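Local coordinates for protein probable acetyltransferase (Agrobacterium tumefaciens, PDB 2GE3) that probably transfers the acetyl group of acetyl coenzyme A, which it binds, to an acceptor substrate, as a member of the GNAT family of acetyltransferases, at residues E55-A63 / L106-F117. Numbering follows the deposited sequence.
Sequences ENDHPQFVA and LMRRTLDAAHEF
Phe61 of strand 60-65 and Pro59 just before it pack against segment 106-117 of helix 102-117, nearly antiparallel to strand segment 60-63 (161°), on one face of the mixed sheet of this GNAT fold. The flat Phe61 ring stands against the helix: Arg109 CB and Thr110 N lie over one face, offset toward its rim, while Ala113 CB meets the edge, 3.7 Å from Phe61 CE1. A methyl group suits this place because the ring can come close to the helix backbone. The bent chain of Arg109 brings its guanidinium round to the ring, with Arg109 NH2 3.7 Å from Phe61 CE2 and the two planes 72° apart; Arg109 NH1 makes a weak hydrogen bond to Ile10 O, on the neighbouring strand 9-12.

Compact, rigid Pro59 fits over the next turn, its CG 3.8 Å from Ala114 CA. Leu106, toward the other end, reaches Ala63 CB with CD1 at 4.0 Å. Before Pro59, a Schellman motif ends helix 43-55, with Asp57 at positive phi. There Phe117 has its CG anti to the backbone N (chi1 175°), which places CE1 at the edge of the His58 ring, 3.9 Å from His58 CD2.

No hydrogen bond joins the segments. Thr110 OG1, 3.3 Å from Phe61 CD1, instead bonds within its helix to Leu106 O at 2.7 Å, on the opposite face of that carbonyl's plane from Thr110 N.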
loop_
_atom_site.group_PDB
_atom_site.type_symbol
_atom_site.label_atom_id
_atom_site.label_comp_id
_atom_site.label_asym_id
_atom_site.label_seq_id
_atom_site.Cartn_x
_atom_site.Cartn_y
_atom_site.Cartn_z
ATOM N N GLU A 55 -4.585 -17.479 -12.957
ATOM C CA GLU A 55 -4.228 -17.329 -14.354
ATOM C C GLU A 55 -2.820 -16.750 -14.491
ATOM O O GLU A 55 -2.012 -17.219 -15.318
ATOM C CB GLU A 55 -5.313 -16.528 -15.104
ATOM C CG GLU A 55 -6.490 -17.381 -15.795
ATOM C CD GLU A 55 -7.033 -18.702 -15.071
ATOM O OE1 GLU A 55 -6.616 -19.799 -15.572
ATOM O OE2 GLU A 55 -7.897 -18.669 -14.095
ATOM N N ASN A 56 -2.534 -15.787 -13.622
ATOM C CA ASN A 56 -1.240 -15.119 -13.517
ATOM C C ASN A 56 -0.264 -15.716 -12.509
ATOM O O ASN A 56 0.752 -15.091 -12.160
ATOM C CB ASN A 56 -1.468 -13.661 -13.201
ATOM C CG ASN A 56 -2.353 -13.020 -14.217
ATOM O OD1 ASN A 56 -2.224 -13.298 -15.419
ATOM N ND2 ASN A 56 -3.296 -12.222 -13.760
ATOM N N ASP A 57 -0.603 -16.926 -12.052
ATOM C CA ASP A 57 0.291 -17.789 -11.316
ATOM C C ASP A 57 0.741 -17.264 -9.918
ATOM O O ASP A 57 1.770 -17.735 -9.401
ATOM C CB ASP A 57 1.474 -18.174 -12.231
ATOM C CG ASP A 57 2.141 -19.473 -11.805
ATOM O OD1 ASP A 57 1.413 -20.481 -11.614
ATOM O OD2 ASP A 57 3.396 -19.492 -11.637
ATOM N N HIS A 58 -0.042 -16.336 -9.321
ATOM C CA HIS A 58 0.244 -15.724 -7.980
ATOM C C HIS A 58 -0.144 -16.635 -6.785
ATOM O O HIS A 58 -1.260 -17.207 -6.788
ATOM C CB HIS A 58 -0.464 -14.397 -7.820
ATOM C CG HIS A 58 -0.063 -13.382 -8.838
ATOM N ND1 HIS A 58 -0.781 -12.229 -9.059
ATOM C CD2 HIS A 58 0.969 -13.360 -9.716
ATOM C CE1 HIS A 58 -0.208 -11.534 -10.023
ATOM N NE2 HIS A 58 0.859 -12.202 -10.439
ATOM N N PRO A 59 0.796 -16.818 -5.815
ATOM C CA PRO A 59 0.698 -17.893 -4.786
ATOM C C PRO A 59 -0.557 -17.706 -3.935
ATOM O O PRO A 59 -0.799 -16.600 -3.446
ATOM C CB PRO A 59 1.965 -17.718 -3.942
ATOM C CG PRO A 59 2.835 -16.764 -4.685
ATOM C CD PRO A 59 2.035 -16.024 -5.701
ATOM N N GLN A 60 -1.406 -18.730 -3.895
ATOM C CA GLN A 60 -2.611 -18.647 -3.172
ATOM C C GLN A 60 -3.010 -20.049 -2.750
ATOM O O GLN A 60 -3.285 -20.895 -3.577
ATOM C CB GLN A 60 -3.713 -17.968 -3.976
ATOM C CG GLN A 60 -5.052 -17.844 -3.214
ATOM C CD GLN A 60 -6.034 -16.928 -4.008
ATOM O OE1 GLN A 60 -6.093 -16.974 -5.277
ATOM N NE2 GLN A 60 -6.732 -16.041 -3.271
ATOM N N PHE A 61 -3.015 -20.287 -1.443
ATOM C CA PHE A 61 -3.189 -21.637 -0.922
ATOM C C PHE A 61 -4.380 -21.687 0.004
ATOM O O PHE A 61 -4.666 -20.717 0.717
ATOM C CB PHE A 61 -1.896 -22.056 -0.175
ATOM C CG PHE A 61 -0.761 -22.382 -1.104
ATOM C CD1 PHE A 61 -0.018 -21.367 -1.732
ATOM C CD2 PHE A 61 -0.506 -23.702 -1.437
ATOM C CE1 PHE A 61 0.985 -21.709 -2.713
ATOM C CE2 PHE A 61 0.473 -24.027 -2.362
ATOM C CZ PHE A 61 1.209 -23.033 -3.003
ATOM N N VAL A 62 -5.065 -22.845 0.021
ATOM C CA VAL A 62 -6.226 -23.020 0.918
ATOM C C VAL A 62 -5.975 -24.179 1.840
ATOM O O VAL A 62 -5.272 -25.102 1.456
ATOM C CB VAL A 62 -7.555 -23.102 0.179
ATOM C CG1 VAL A 62 -7.888 -21.704 -0.275
ATOM C CG2 VAL A 62 -7.509 -24.214 -0.972
ATOM N N ALA A 63 -6.473 -24.085 3.073
ATOM C CA ALA A 63 -6.473 -25.280 3.894
ATOM C C ALA A 63 -7.865 -25.847 3.875
ATOM O O ALA A 63 -8.828 -25.163 4.188
ATOM C CB ALA A 63 -6.005 -24.995 5.289
ATOM N N LEU A 106 0.650 -23.330 6.173
ATOM C CA LEU A 106 0.162 -22.516 5.034
ATOM C C LEU A 106 1.175 -21.448 4.598
ATOM O O LEU A 106 1.394 -21.275 3.386
ATOM C CB LEU A 106 -1.112 -21.811 5.464
ATOM C CG LEU A 106 -2.506 -21.748 4.828
ATOM C CD1 LEU A 106 -2.932 -22.849 3.882
ATOM C CD2 LEU A 106 -3.534 -21.547 6.048
HETATM N N MSE A 107 1.781 -20.729 5.557
HETATM C CA MSE A 107 2.822 -19.760 5.241
HETATM C C MSE A 107 4.030 -20.355 4.544
HETATM O O MSE A 107 4.444 -19.830 3.559
HETATM C CB MSE A 107 3.339 -19.063 6.490
HETATM C CG MSE A 107 3.691 -17.560 6.265
HETATM SE SE MSE A 107 3.347 -16.643 8.064
HETATM C CE MSE A 107 1.953 -17.855 8.356
ATOM N N ARG A 108 4.599 -21.457 5.075
ATOM C CA ARG A 108 5.700 -22.147 4.413
ATOM C C ARG A 108 5.484 -22.526 2.975
ATOM O O ARG A 108 6.410 -22.412 2.142
ATOM C CB ARG A 108 6.127 -23.385 5.236
ATOM C CG ARG A 108 6.550 -22.956 6.591
ATOM C CD ARG A 108 7.598 -23.721 7.267
ATOM N NE ARG A 108 7.167 -23.998 8.614
ATOM C CZ ARG A 108 7.621 -23.480 9.743
ATOM N NH1 ARG A 108 8.663 -22.530 9.827
ATOM N NH2 ARG A 108 7.019 -23.982 10.834
ATOM N N ARG A 109 4.310 -23.090 2.693
ATOM C CA ARG A 109 3.958 -23.457 1.325
ATOM C C ARG A 109 3.836 -22.221 0.449
ATOM O O ARG A 109 4.230 -22.223 -0.739
ATOM C CB ARG A 109 2.626 -24.218 1.278
ATOM C CG ARG A 109 2.740 -25.711 1.821
ATOM C CD ARG A 109 3.620 -26.553 0.797
ATOM N NE ARG A 109 2.926 -26.721 -0.501
ATOM C CZ ARG A 109 1.877 -27.542 -0.689
ATOM N NH1 ARG A 109 1.348 -28.230 0.341
ATOM N NH2 ARG A 109 1.319 -27.648 -1.890
ATOM N N THR A 110 3.217 -21.184 0.998
ATOM C CA THR A 110 2.903 -19.973 0.236
ATOM C C THR A 110 4.198 -19.192 -0.060
ATOM O O THR A 110 4.360 -18.710 -1.157
ATOM C CB THR A 110 1.824 -19.108 0.944
ATOM O OG1 THR A 110 0.662 -19.924 1.166
ATOM C CG2 THR A 110 1.408 -17.796 0.095
ATOM N N LEU A 111 5.111 -19.084 0.903
ATOM C CA LEU A 111 6.434 -18.467 0.697
ATOM C C LEU A 111 7.325 -19.225 -0.239
ATOM O O LEU A 111 8.125 -18.642 -1.029
ATOM C CB LEU A 111 7.152 -18.286 2.058
ATOM C CG LEU A 111 6.509 -17.220 3.011
ATOM C CD1 LEU A 111 7.166 -17.308 4.359
ATOM C CD2 LEU A 111 6.679 -15.730 2.456
ATOM N N ASP A 112 7.299 -20.555 -0.116
ATOM C CA ASP A 112 8.050 -21.305 -1.039
ATOM C C ASP A 112 7.547 -21.094 -2.490
ATOM O O ASP A 112 8.350 -20.861 -3.408
ATOM C CB ASP A 112 8.106 -22.754 -0.645
ATOM C CG ASP A 112 9.567 -23.303 -0.788
ATOM O OD1 ASP A 112 10.518 -22.889 0.017
ATOM O OD2 ASP A 112 9.743 -24.062 -1.750
ATOM N N ALA A 113 6.234 -21.122 -2.715
ATOM C CA ALA A 113 5.762 -20.839 -4.062
ATOM C C ALA A 113 6.148 -19.391 -4.511
ATOM O O ALA A 113 6.387 -19.162 -5.708
ATOM C CB ALA A 113 4.309 -21.001 -4.126
ATOM N N ALA A 114 6.158 -18.420 -3.586
ATOM C CA ALA A 114 6.548 -17.037 -3.968
ATOM C C ALA A 114 8.000 -16.934 -4.424
ATOM O O ALA A 114 8.337 -16.202 -5.345
ATOM C CB ALA A 114 6.288 -16.031 -2.851
ATOM N N HIS A 115 8.847 -17.656 -3.716
ATOM C CA HIS A 115 10.223 -17.685 -4.038
ATOM C C HIS A 115 10.412 -18.366 -5.419
ATOM O O HIS A 115 11.060 -17.808 -6.249
ATOM C CB HIS A 115 10.963 -18.399 -2.922
ATOM C CG HIS A 115 12.460 -18.275 -2.976
ATOM N ND1 HIS A 115 13.269 -18.566 -1.895
ATOM C CD2 HIS A 115 13.298 -17.894 -3.965
ATOM C CE1 HIS A 115 14.535 -18.371 -2.222
ATOM N NE2 HIS A 115 14.580 -17.950 -3.466
ATOM N N GLU A 116 9.812 -19.536 -5.639
ATOM C CA GLU A 116 9.811 -20.211 -6.920
ATOM C C GLU A 116 9.329 -19.302 -8.016
ATOM O O GLU A 116 9.869 -19.293 -9.088
ATOM C CB GLU A 116 8.913 -21.449 -6.880
ATOM C CG GLU A 116 9.240 -22.521 -8.068
ATOM C CD GLU A 116 8.544 -23.908 -7.859
ATOM O OE1 GLU A 116 7.909 -24.124 -6.805
ATOM O OE2 GLU A 116 8.617 -24.804 -8.741
ATOM N N PHE A 117 8.279 -18.540 -7.762
ATOM C CA PHE A 117 7.818 -17.601 -8.765
ATOM C C PHE A 117 8.879 -16.516 -9.077
ATOM O O PHE A 117 8.801 -15.914 -10.091
ATOM C CB PHE A 117 6.485 -16.978 -8.292
ATOM C CG PHE A 117 5.947 -15.888 -9.172
ATOM C CD1 PHE A 117 4.794 -16.123 -9.971
ATOM C CD2 PHE A 117 6.572 -14.601 -9.223
ATOM C CE1 PHE A 117 4.259 -15.103 -10.796
ATOM C CE2 PHE A 117 6.055 -13.578 -10.037
ATOM C CZ PHE A 117 4.876 -13.843 -10.828
#